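Local atomic coordinates of congerin-2 (Conger myriaster, PDB entry 1IS3), a protein that binds beta-galactosides as a homodimeric galectin of the conger eel, although its physiological role is not yet known. Residues Val59-Ser62 against Gly68-Gln71. Sequence-based numbering, arbitrary orientation.
Sequences VLNS and GWQQ. With GAL (beta-D-galactopyranose), chain B.
Asn-61 reaches across to Gln-70 and the galactose at once. Its CB lies 3.8 Å from CE3 of Trp-69, oblique to the indole, and close to the sugar's O6. With CG anti to the backbone N (chi1 -152°), the amide is carried toward the backbone of Gln-70. One branch, OD1, takes the N-H of Ser-62 and a second bond from Arg-112, which also reaches the OG of Ser-62 and the carbonyl of Gln-71. That guanidinium probably eases the close approach of two acceptors, OD1 of Asn-61 and O of Gln-71, 3.1 Å apart. On the other branch, ND2 of Asn-61 gives one nearly straight bond (173°) to O6 of galactose, 2.8 Å away. The second bond from ND2 of Asn-61 goes to the carbonyl O of Gln-70 (2.9 Å), which it meets from above the carbonyl plane. Gripped at both ends, the amide can hardly turn over. Alongside, the backbone N of Gln-70 donates to O of Ser-62 at 3.0 Å, which ties the break in strand 68-75 to strand 57-64, and the same oxygen sits 3.3 Å from CE3 of Trp-69. The indole then lays one face against the sugar, with galactose C4 3.8 Å from CE2 of Trp-69 and offset toward the rim. A tryptophan stacked on galactose, with an asparagine holding O6, is part of the galectin carbohydrate-binding signature, to which His-44, Arg-48 and Glu-72 add further bonds.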
loop_
_atom_site.group_PDB
_atom_site.type_symbol
_atom_site.label_atom_id
_atom_site.label_comp_id
_atom_site.label_asym_id
_atom_site.label_seq_id
_atom_site.Cartn_x
_atom_site.Cartn_y
_atom_site.Cartn_z
ATOM N N VAL A 59 -13.383 -14.364 12.899
ATOM C CA VAL A 59 -12.733 -14.440 14.197
ATOM C C VAL A 59 -11.783 -13.238 14.281
ATOM O O VAL A 59 -10.949 -13.026 13.375
ATOM C CB VAL A 59 -11.952 -15.776 14.315
ATOM C CG1 VAL A 59 -11.166 -15.843 15.636
ATOM C CG2 VAL A 59 -12.955 -16.943 14.273
ATOM N N LEU A 60 -11.901 -12.436 15.343
ATOM C CA LEU A 60 -11.061 -11.263 15.548
ATOM C C LEU A 60 -10.177 -11.425 16.787
ATOM O O LEU A 60 -10.621 -11.970 17.816
ATOM C CB LEU A 60 -11.934 -10.020 15.705
ATOM C CG LEU A 60 -12.674 -9.692 14.405
ATOM C CD1 LEU A 60 -14.059 -10.326 14.445
ATOM C CD2 LEU A 60 -12.739 -8.199 14.231
ATOM N N ASN A 61 -8.922 -10.993 16.702
ATOM C CA ASN A 61 -8.012 -11.111 17.830
ATOM C C ASN A 61 -6.786 -10.214 17.675
ATOM O O ASN A 61 -6.641 -9.545 16.643
ATOM C CB ASN A 61 -7.579 -12.582 17.976
ATOM C CG ASN A 61 -7.215 -13.024 19.406
ATOM O OD1 ASN A 61 -7.016 -12.219 20.305
ATOM N ND2 ASN A 61 -7.069 -14.307 19.666
ATOM N N SER A 62 -5.949 -10.103 18.701
ATOM C CA SER A 62 -4.694 -9.390 18.633
ATOM C C SER A 62 -3.604 -10.405 18.961
ATOM O O SER A 62 -3.817 -11.406 19.689
ATOM C CB SER A 62 -4.736 -8.250 19.632
ATOM O OG SER A 62 -4.976 -8.767 20.939
ATOM N N GLY A 68 1.859 -14.060 21.975
ATOM C CA GLY A 68 0.851 -14.880 21.330
ATOM C C GLY A 68 -0.507 -14.185 21.234
ATOM O O GLY A 68 -0.664 -12.985 21.509
ATOM N N TRP A 69 -1.476 -15.020 20.863
ATOM C CA TRP A 69 -2.845 -14.598 20.624
ATOM C C TRP A 69 -3.575 -14.330 21.927
ATOM O O TRP A 69 -3.361 -15.054 22.904
ATOM C CB TRP A 69 -3.564 -15.685 19.788
ATOM C CG TRP A 69 -3.054 -15.749 18.339
ATOM C CD1 TRP A 69 -2.232 -16.765 17.909
ATOM C CD2 TRP A 69 -3.284 -14.811 17.335
ATOM N NE1 TRP A 69 -1.931 -16.484 16.651
ATOM C CE2 TRP A 69 -2.534 -15.336 16.262
ATOM C CE3 TRP A 69 -3.998 -13.609 17.181
ATOM C CZ2 TRP A 69 -2.506 -14.643 15.030
ATOM C CZ3 TRP A 69 -3.957 -12.938 15.962
ATOM C CH2 TRP A 69 -3.218 -13.454 14.901
ATOM N N GLN A 70 -4.407 -13.294 21.956
ATOM C CA GLN A 70 -5.143 -12.894 23.135
ATOM C C GLN A 70 -6.559 -13.480 23.090
ATOM O O GLN A 70 -6.722 -14.590 22.560
ATOM C CB GLN A 70 -5.111 -11.358 23.193
ATOM C CG GLN A 70 -3.636 -10.894 23.335
ATOM C CD GLN A 70 -2.849 -11.572 24.479
ATOM O OE1 GLN A 70 -3.197 -11.409 25.651
ATOM N NE2 GLN A 70 -1.793 -12.339 24.218
ATOM N N GLN A 71 -7.581 -12.811 23.614
ATOM C CA GLN A 71 -8.918 -13.382 23.669
ATOM C C GLN A 71 -9.623 -13.157 22.313
ATOM O O GLN A 71 -9.758 -12.030 21.841
ATOM C CB GLN A 71 -9.614 -12.683 24.825
ATOM C CG GLN A 71 -11.039 -13.118 25.097
ATOM C CD GLN A 71 -12.113 -12.001 25.080
ATOM O OE1 GLN A 71 -12.326 -11.240 26.048
ATOM N NE2 GLN A 71 -12.886 -11.881 23.986
HETATM C C1 GAL B . -5.993 -19.481 15.820
HETATM C C2 GAL B . -5.288 -19.474 14.470
HETATM C C3 GAL B . -4.503 -18.185 14.278
HETATM C C4 GAL B . -5.414 -16.974 14.505
HETATM C C5 GAL B . -6.067 -17.095 15.876
HETATM C C6 GAL B . -7.013 -15.962 16.168
HETATM O O2 GAL B . -4.404 -20.576 14.398
HETATM O O3 GAL B . -3.964 -18.148 12.966
HETATM O O4 GAL B . -6.414 -16.900 13.496
HETATM O O5 GAL B . -6.822 -18.318 15.960
HETATM O O6 GAL B . -7.538 -16.072 17.479
#